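Protein CsuE (Acinetobacter baumannii, PDB 6FJY) serves as the tip adhesion subunit of archaic chaperone-usher Csu pili, and probably mediates the attachment that starts biofilm formation. Local coordinates at residues R51-S56 / P126-W131; A70-S75 / L104-R109. All blocks are in the same frame, centred on the assembly; numbering follows the deposited sequence.

Both contacts are antiparallel strand pairs in the N-terminal part of CsuE, and their centres lie about 12 Å apart. Interaction 2 is nested within the chain loop that interaction 1 closes: strand 47-54 comes first, then 67-73 and 103-110, and finally 119-136, which returns to pair with 47-54. The two meet where the Trp131 ring packs by CH2 on CZ of Phe106 and by CZ3 on CD2 of Leu104. Strand 167-184 links them further, since Leu173 touches Leu127 of one and Ile72 and Ile108 of the other. Both belong to the Ig-like beta sandwich of this part of the chain and send side chains into a common apolar interior.

Interaction 1: residues R51-S56 / P126-W131; sequences RVEQMS and PLKVKW
Glu53 reaches out between two lysines: OE1 lies 3.5 Å from Lys128 NZ in a salt bridge, and OE2 makes only a long one, 3.8 Å, to Lys130 NZ. The glutamate chain, extended beyond CG, crosses both lysines obliquely. Lys130 bends at chi3 and chi4, which brings its amine to Glu53 and also to Asp168, so two carboxylates probably offset the like charge of Arg51 nearby. Arg51 runs alongside Lys130, whose CD sits over one face of the guanidinium, 3.8 Å from Arg51 CZ. Gln54 likewise lies beside Lys128, with Gln54 OE1 3.3 Å from Lys128 CD.

What puts Glu53 on this polar side is a classic beta bulge: Glu53 and Gln54 both face Lys128. Lys128 O takes a bond from Glu53 N at 2.6 Å and a weak one from Gln54 N, while Lys128 N gives a nearly straight bond to Gln54 O (171°). Beyond the bulge, Arg51 and Lys130 form a hydrogen-bonded antiparallel pair through both backbone bonds. Val52 and Val129 point to the other, buried face; there Val52 CG1 approaches Leu127 CD2, and Ile80 from a loop packs on Val52. Strand 167-184 runs along the far edge of 126-131, bonding Leu127 to Gly171 and Val129 to Ser169.

Interaction 2: residues A70-S75 / L104-R109; sequences AIILDS and LPFYIR
Strands 71-73 and 104-109 run antiparallel at 159°, with Ile71-Arg109 and Leu73-Tyr107 as hydrogen-bonded pairs and Ile72-Ile108 as the non-hydrogen-bonded pair between them. The Leu73-Tyr107 pair is the more regular: Leu73 N to Tyr107 O and Tyr107 N to Leu73 O are both 2.8 Å and lie in the carbonyl planes. At the other pair Arg109 N bonds well to Ile71 O, but Ile71 N to Arg109 O is weak, bent to 123°.

Ile71, Leu73, Tyr107 and Arg109 share one face of the sheet. Arg109 leaves the backbone with CG anti to N (chi1 -175°), runs beside Ile71, then bends at chi3 so that its guanidinium crosses Leu73. Both leucine methyls lie against it: Leu73 CD2 comes within 3.2 Å of Arg109 NH2, and Leu73 CD1 lies 3.8 Å from Arg109 NE. On the other face Ile72 CD1 meets Ile108 CG1 at 3.9 Å, and Ala70 CB touches Ile108 CG2.

Past the end of strand 71-73 the chain stays close. Asp74 lays its CA over a face of the Phe106 ring, a CH-pi contact 3.8 Å from the centroid, while its carbonyl O meets the Tyr107 ring edge-on, in plane. The next residue, Ser75, turns OG anti to its carbonyl carbon and donates to Pro105 O at 2.7 Å, from above the carbonyl plane; the same OG rests against CG and CD1 of Leu104. The buried Asp74 carboxylate has its own partners, Glu78 N and Asn76 N (weakly) on OD1 and the Tyr50 hydroxyl on OD2, and Tyr50 also meets the Phe106 ring, planes at about 60°.

In this Ig-like sandwich, strand 24-31 pairs with the other edge of 103-110, setting Phe29 against Phe106 and Ile108, while Leu173 of strand 167-184 packs on Ile72 and Ile108.

Interaction 1: residues R51-S56 / P126-W131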
ATOM      1  N   ARG D  51     -24.159  21.269  12.596  1.00 78.08           N
ATOM      2  CA  ARG D  51     -23.353  21.933  13.607  1.00 78.33           C
ATOM      3  C   ARG D  51     -22.229  20.990  13.992  1.00 82.66           C
ATOM      4  O   ARG D  51     -22.489  19.872  14.452  1.00 76.00           O
ATOM      5  CB  ARG D  51     -24.192  22.307  14.836  1.00 78.17           C
ATOM      6  CG  ARG D  51     -23.408  23.024  15.929  1.00 86.21           C
ATOM      7  CD  ARG D  51     -24.137  22.952  17.276  1.00 97.86           C
ATOM      8  NE  ARG D  51     -25.506  23.458  17.187  1.00106.82           N
ATOM      9  CZ  ARG D  51     -26.395  23.427  18.178  1.00105.70           C
ATOM     10  NH1 ARG D  51     -26.077  22.919  19.365  1.00 99.59           N
ATOM     11  NH2 ARG D  51     -27.610  23.910  17.978  1.00114.25           N
ATOM     12  N   VAL D  52     -20.989  21.426  13.803  1.00 78.68           N
ATOM     13  CA  VAL D  52     -19.853  20.618  14.227  1.00 81.78           C
ATOM     14  C   VAL D  52     -19.684  20.764  15.734  1.00 94.98           C
ATOM     15  O   VAL D  52     -19.447  21.865  16.240  1.00101.85           O
ATOM     16  CB  VAL D  52     -18.578  21.023  13.485  1.00 78.44           C
ATOM     17  CG1 VAL D  52     -17.457  20.057  13.819  1.00 75.76           C
ATOM     18  CG2 VAL D  52     -18.843  21.052  12.007  1.00 74.39           C
ATOM     19  N   GLU D  53     -19.828  19.659  16.459  1.00 96.08           N
ATOM     20  CA  GLU D  53     -19.605  19.669  17.909  1.00100.41           C
ATOM     21  C   GLU D  53     -18.122  19.430  18.183  1.00 98.20           C
ATOM     22  O   GLU D  53     -17.407  20.339  18.610  1.00 95.38           O
ATOM     23  CB  GLU D  53     -20.485  18.628  18.610  1.00 98.63           C
ATOM     24  CG  GLU D  53     -21.920  19.060  18.876  1.00103.36           C
ATOM     25  CD  GLU D  53     -22.634  18.121  19.847  1.00108.38           C
ATOM     26  OE1 GLU D  53     -22.152  16.985  20.033  1.00109.27           O
ATOM     27  OE2 GLU D  53     -23.667  18.511  20.430  1.00 95.86           O
ATOM     28  N   GLN D  54     -17.653  18.209  17.928  1.00 90.10           N
ATOM     29  CA  GLN D  54     -16.253  17.853  18.100  1.00 84.86           C
ATOM     30  C   GLN D  54     -15.602  17.652  16.741  1.00 88.06           C
ATOM     31  O   GLN D  54     -16.182  17.031  15.843  1.00 88.72           O
ATOM     32  CB  GLN D  54     -16.091  16.587  18.943  1.00 87.54           C
ATOM     33  CG  GLN D  54     -16.358  16.798  20.420  1.00113.94           C
ATOM     34  CD  GLN D  54     -15.814  15.675  21.283  1.00117.16           C
ATOM     35  OE1 GLN D  54     -15.848  14.507  20.897  1.00110.02           O
ATOM     36  NE2 GLN D  54     -15.298  16.030  22.456  1.00116.27           N
ATOM     37  N   MET D  55     -14.392  18.180  16.600  1.00 86.18           N
ATOM     38  CA  MET D  55     -13.645  18.064  15.358  1.00 80.31           C
ATOM     39  C   MET D  55     -12.166  18.148  15.696  1.00 73.92           C
ATOM     40  O   MET D  55     -11.784  18.624  16.767  1.00 70.70           O
ATOM     41  CB  MET D  55     -14.041  19.163  14.364  1.00 89.63           C
ATOM     42  CG  MET D  55     -13.736  18.872  12.905  1.00 80.46           C
ATOM     43  SD  MET D  55     -13.911  20.357  11.917  1.00 64.87           S
ATOM     44  CE  MET D  55     -12.906  21.462  12.876  1.00 87.18           C
ATOM     45  N   SER D  56     -11.339  17.674  14.767  1.00 85.21           N
ATOM     46  CA  SER D  56      -9.895  17.817  14.895  1.00 86.92           C
ATOM     47  C   SER D  56      -9.287  17.692  13.511  1.00 83.97           C
ATOM     48  O   SER D  56      -9.562  16.723  12.799  1.00 75.11           O
ATOM     49  CB  SER D  56      -9.299  16.762  15.842  1.00 87.03           C
ATOM     50  OG  SER D  56      -7.929  17.035  16.117  1.00 74.32           O
ATOM     51  N   PRO D 126     -12.987  12.826  17.857  1.00 91.19           N
ATOM     52  CA  PRO D 126     -13.937  12.278  16.888  1.00 72.89           C
ATOM     53  C   PRO D 126     -14.765  13.379  16.243  1.00 64.76           C
ATOM     54  O   PRO D 126     -14.831  14.521  16.702  1.00 65.41           O
ATOM     55  CB  PRO D 126     -14.800  11.338  17.729  1.00 77.76           C
ATOM     56  CG  PRO D 126     -14.671  11.862  19.127  1.00 86.39           C
ATOM     57  CD  PRO D 126     -13.291  12.415  19.240  1.00 81.87           C
ATOM     58  N   LEU D 127     -15.392  13.010  15.130  1.00 70.88           N
ATOM     59  CA  LEU D 127     -16.293  13.898  14.407  1.00 76.59           C
ATOM     60  C   LEU D 127     -17.699  13.762  14.988  1.00 84.03           C
ATOM     61  O   LEU D 127     -18.348  12.720  14.832  1.00 72.27           O
ATOM     62  CB  LEU D 127     -16.280  13.558  12.926  1.00 71.08           C
ATOM     63  CG  LEU D 127     -16.293  14.681  11.893  1.00 72.55           C
ATOM     64  CD1 LEU D 127     -16.875  14.142  10.572  1.00 58.75           C
ATOM     65  CD2 LEU D 127     -17.042  15.890  12.383  1.00 63.60           C
ATOM     66  N   LYS D 128     -18.169  14.815  15.653  1.00 75.94           N
ATOM     67  CA  LYS D 128     -19.508  14.872  16.220  1.00 78.20           C
ATOM     68  C   LYS D 128     -20.261  16.012  15.558  1.00 74.57           C
ATOM     69  O   LYS D 128     -19.842  17.173  15.641  1.00 76.37           O
ATOM     70  CB  LYS D 128     -19.461  15.068  17.739  1.00 87.89           C
ATOM     71  CG  LYS D 128     -18.931  13.863  18.501  1.00 96.08           C
ATOM     72  CD  LYS D 128     -18.976  14.087  20.008  1.00100.97           C
ATOM     73  CE  LYS D 128     -20.400  14.258  20.511  1.00 92.42           C
ATOM     74  NZ  LYS D 128     -20.446  14.594  21.969  1.00 84.84           N
ATOM     75  N   VAL D 129     -21.366  15.688  14.907  1.00 70.15           N
ATOM     76  CA  VAL D 129     -22.151  16.678  14.187  1.00 80.67           C
ATOM     77  C   VAL D 129     -23.600  16.594  14.645  1.00 83.92           C
ATOM     78  O   VAL D 129     -24.165  15.501  14.779  1.00 72.30           O
ATOM     79  CB  VAL D 129     -22.051  16.489  12.656  1.00 70.83           C
ATOM     80  CG1 VAL D 129     -22.838  17.565  11.932  1.00 72.41           C
ATOM     81  CG2 VAL D 129     -20.599  16.523  12.210  1.00 61.87           C
ATOM     82  N   LYS D 130     -24.194  17.754  14.891  1.00 78.40           N
ATOM     83  CA  LYS D 130     -25.619  17.871  15.131  1.00 76.48           C
ATOM     84  C   LYS D 130     -26.280  18.257  13.818  1.00 75.27           C
ATOM     85  O   LYS D 130     -25.919  19.274  13.213  1.00 64.12           O
ATOM     86  CB  LYS D 130     -25.920  18.901  16.222  1.00 77.82           C
ATOM     87  CG  LYS D 130     -27.368  18.877  16.713  1.00 76.20           C
ATOM     88  CD  LYS D 130     -27.546  19.764  17.953  1.00 85.23           C
ATOM     89  CE  LYS D 130     -26.736  19.266  19.143  1.00 82.66           C
ATOM     90  NZ  LYS D 130     -27.416  18.142  19.860  1.00 93.72           N
ATOM     91  N   TRP D 131     -27.234  17.439  13.382  1.00 80.11           N
ATOM     92  CA  TRP D 131     -27.947  17.622  12.130  1.00 69.04           C
ATOM     93  C   TRP D 131     -29.383  18.042  12.400  1.00 80.35           C
ATOM     94  O   TRP D 131     -30.034  17.526  13.314  1.00 63.55           O
ATOM     95  CB  TRP D 131     -27.947  16.333  11.309  1.00 73.17           C
ATOM     96  CG  TRP D 131     -26.601  15.707  11.169  1.00 62.86           C
ATOM     97  CD1 TRP D 131     -26.008  14.842  12.032  1.00 61.56           C
ATOM     98  CD2 TRP D 131     -25.682  15.898  10.093  1.00 72.88           C
ATOM     99  NE1 TRP D 131     -24.772  14.479  11.565  1.00 67.01           N
ATOM    100  CE2 TRP D 131     -24.548  15.111  10.370  1.00 76.44           C
ATOM    101  CE3 TRP D 131     -25.712  16.649   8.913  1.00 71.36           C
ATOM    102  CZ2 TRP D 131     -23.448  15.063   9.514  1.00 75.78           C
ATOM    103  CZ3 TRP D 131     -24.619  16.596   8.065  1.00 62.35           C
ATOM    104  CH2 TRP D 131     -23.504  15.814   8.371  1.00 67.42           C
TER

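Interaction 2: residues A70-S75 / L104-R109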
ATOM      1  N   ALA D  70      -4.972  17.581   8.553  1.00 94.76           N
ATOM      2  CA  ALA D  70      -5.962  17.408   7.510  1.00 82.71           C
ATOM      3  C   ALA D  70      -6.887  18.615   7.472  1.00 78.98           C
ATOM      4  O   ALA D  70      -6.776  19.554   8.267  1.00 77.87           O
ATOM      5  CB  ALA D  70      -6.757  16.119   7.725  1.00 70.05           C
ATOM      6  N   ILE D  71      -7.806  18.583   6.518  1.00 78.16           N
ATOM      7  CA  ILE D  71      -8.811  19.621   6.351  1.00 82.74           C
ATOM      8  C   ILE D  71     -10.110  18.907   6.040  1.00 81.59           C
ATOM      9  O   ILE D  71     -10.182  18.153   5.061  1.00 59.72           O
ATOM     10  CB  ILE D  71      -8.463  20.606   5.221  1.00 77.06           C
ATOM     11  CG1 ILE D  71      -7.146  21.323   5.508  1.00 85.83           C
ATOM     12  CG2 ILE D  71      -9.589  21.594   5.011  1.00 71.19           C
ATOM     13  CD1 ILE D  71      -6.689  22.191   4.369  1.00 86.06           C
ATOM     14  N   ILE D  72     -11.127  19.117   6.868  1.00 74.00           N
ATOM     15  CA  ILE D  72     -12.405  18.453   6.661  1.00 80.25           C
ATOM     16  C   ILE D  72     -13.331  19.396   5.909  1.00 69.91           C
ATOM     17  O   ILE D  72     -13.452  20.575   6.257  1.00 59.22           O
ATOM     18  CB  ILE D  72     -13.025  18.004   7.991  1.00 80.50           C
ATOM     19  CG1 ILE D  72     -11.967  17.327   8.859  1.00 79.80           C
ATOM     20  CG2 ILE D  72     -14.138  17.024   7.723  1.00 84.87           C
ATOM     21  CD1 ILE D  72     -11.243  16.212   8.148  1.00 73.13           C
ATOM     22  N   LEU D  73     -13.973  18.876   4.864  1.00 70.23           N
ATOM     23  CA  LEU D  73     -14.867  19.657   4.028  1.00 73.02           C
ATOM     24  C   LEU D  73     -16.207  18.951   3.906  1.00 60.19           C
ATOM     25  O   LEU D  73     -16.279  17.719   3.905  1.00 58.05           O
ATOM     26  CB  LEU D  73     -14.270  19.891   2.628  1.00 85.82           C
ATOM     27  CG  LEU D  73     -12.927  20.621   2.487  1.00 90.01           C
ATOM     28  CD1 LEU D  73     -11.771  19.644   2.415  1.00 80.45           C
ATOM     29  CD2 LEU D  73     -12.949  21.516   1.255  1.00 91.85           C
ATOM     30  N   ASP D  74     -17.271  19.751   3.786  1.00 65.00           N
ATOM     31  CA  ASP D  74     -18.639  19.253   3.723  1.00 65.74           C
ATOM     32  C   ASP D  74     -18.986  18.821   2.303  1.00 66.16           C
ATOM     33  O   ASP D  74     -18.140  18.792   1.409  1.00 60.35           O
ATOM     34  CB  ASP D  74     -19.618  20.313   4.227  1.00 75.05           C
ATOM     35  CG  ASP D  74     -19.531  21.616   3.443  1.00 77.02           C
ATOM     36  OD1 ASP D  74     -18.845  21.640   2.401  1.00 64.14           O
ATOM     37  OD2 ASP D  74     -20.142  22.621   3.874  1.00 70.78           O
ATOM     38  N   SER D  75     -20.263  18.510   2.080  1.00 74.82           N
ATOM     39  CA  SER D  75     -20.699  17.946   0.811  1.00 70.78           C
ATOM     40  C   SER D  75     -20.603  18.936  -0.346  1.00 70.46           C
ATOM     41  O   SER D  75     -20.683  18.521  -1.503  1.00 60.04           O
ATOM     42  CB  SER D  75     -22.133  17.430   0.945  1.00 73.01           C
ATOM     43  OG  SER D  75     -22.246  16.535   2.039  1.00 67.80           O
ATOM     44  N   LEU D 104     -24.431  10.968   3.125  1.00 58.56           N
ATOM     45  CA  LEU D 104     -24.021  12.325   2.841  1.00 69.31           C
ATOM     46  C   LEU D 104     -22.518  12.398   3.052  1.00 68.01           C
ATOM     47  O   LEU D 104     -22.044  12.085   4.150  1.00 59.75           O
ATOM     48  CB  LEU D 104     -24.742  13.316   3.733  1.00 74.84           C
ATOM     49  CG  LEU D 104     -24.519  14.762   3.313  1.00 70.65           C
ATOM     50  CD1 LEU D 104     -25.055  15.000   1.907  1.00 59.22           C
ATOM     51  CD2 LEU D 104     -25.181  15.673   4.301  1.00 64.97           C
ATOM     52  N   PRO D 105     -21.735  12.729   2.027  1.00 72.70           N
ATOM     53  CA  PRO D 105     -20.281  12.645   2.157  1.00 63.36           C
ATOM     54  C   PRO D 105     -19.644  13.939   2.629  1.00 64.86           C
ATOM     55  O   PRO D 105     -20.063  15.045   2.280  1.00 58.38           O
ATOM     56  CB  PRO D 105     -19.835  12.320   0.724  1.00 62.71           C
ATOM     57  CG  PRO D 105     -20.847  13.003  -0.119  1.00 64.77           C
ATOM     58  CD  PRO D 105     -22.151  12.909   0.624  1.00 63.86           C
ATOM     59  N   PHE D 106     -18.631  13.774   3.466  1.00 73.77           N
ATOM     60  CA  PHE D 106     -17.636  14.789   3.759  1.00 65.55           C
ATOM     61  C   PHE D 106     -16.309  14.336   3.160  1.00 58.34           C
ATOM     62  O   PHE D 106     -16.157  13.192   2.720  1.00 53.09           O
ATOM     63  CB  PHE D 106     -17.494  15.020   5.270  1.00 60.97           C
ATOM     64  CG  PHE D 106     -18.558  15.904   5.875  1.00 75.42           C
ATOM     65  CD1 PHE D 106     -19.699  16.248   5.171  1.00 84.24           C
ATOM     66  CD2 PHE D 106     -18.401  16.401   7.160  1.00 76.17           C
ATOM     67  CE1 PHE D 106     -20.667  17.064   5.743  1.00 80.66           C
ATOM     68  CE2 PHE D 106     -19.360  17.217   7.734  1.00 84.41           C
ATOM     69  CZ  PHE D 106     -20.496  17.547   7.025  1.00 76.47           C
ATOM     70  N   TYR D 107     -15.331  15.235   3.176  1.00 53.93           N
ATOM     71  CA  TYR D 107     -14.071  14.995   2.495  1.00 67.54           C
ATOM     72  C   TYR D 107     -12.919  15.355   3.417  1.00 72.89           C
ATOM     73  O   TYR D 107     -12.968  16.365   4.127  1.00 60.63           O
ATOM     74  CB  TYR D 107     -13.982  15.796   1.173  1.00 55.44           C
ATOM     75  CG  TYR D 107     -15.092  15.456   0.192  1.00 68.10           C
ATOM     76  CD1 TYR D 107     -14.948  14.424  -0.729  1.00 67.23           C
ATOM     77  CD2 TYR D 107     -16.299  16.155   0.205  1.00 74.36           C
ATOM     78  CE1 TYR D 107     -15.971  14.111  -1.617  1.00 70.62           C
ATOM     79  CE2 TYR D 107     -17.328  15.844  -0.679  1.00 62.54           C
ATOM     80  CZ  TYR D 107     -17.158  14.827  -1.585  1.00 63.69           C
ATOM     81  OH  TYR D 107     -18.176  14.519  -2.457  1.00 64.00           O
ATOM     82  N   ILE D 108     -11.888  14.518   3.402  1.00 75.65           N
ATOM     83  CA  ILE D 108     -10.624  14.809   4.057  1.00 70.01           C
ATOM     84  C   ILE D 108      -9.643  15.336   3.017  1.00 70.03           C
ATOM     85  O   ILE D 108      -9.455  14.734   1.950  1.00 52.75           O
ATOM     86  CB  ILE D 108     -10.058  13.570   4.767  1.00 71.58           C
ATOM     87  CG1 ILE D 108     -11.022  13.084   5.847  1.00 89.56           C
ATOM     88  CG2 ILE D 108      -8.716  13.891   5.379  1.00 72.64           C
ATOM     89  CD1 ILE D 108     -10.468  11.951   6.685  1.00 93.47           C
ATOM     90  N   ARG D 109      -9.015  16.454   3.335  1.00 78.93           N
ATOM     91  CA  ARG D 109      -7.963  17.052   2.525  1.00 71.70           C
ATOM     92  C   ARG D 109      -6.668  17.009   3.326  1.00 65.49           C
ATOM     93  O   ARG D 109      -6.564  17.644   4.381  1.00 62.65           O
ATOM     94  CB  ARG D 109      -8.320  18.493   2.144  1.00 72.52           C
ATOM     95  CG  ARG D 109      -7.329  19.149   1.188  1.00 88.47           C
ATOM     96  CD  ARG D 109      -7.760  20.554   0.788  1.00 87.54           C
ATOM     97  NE  ARG D 109      -8.965  20.560  -0.041  1.00 81.24           N
ATOM     98  CZ  ARG D 109      -9.649  21.659  -0.355  1.00 93.86           C
ATOM     99  NH1 ARG D 109      -9.248  22.847   0.085  1.00 94.46           N
ATOM    100  NH2 ARG D 109     -10.729  21.570  -1.114  1.00100.75           N
TER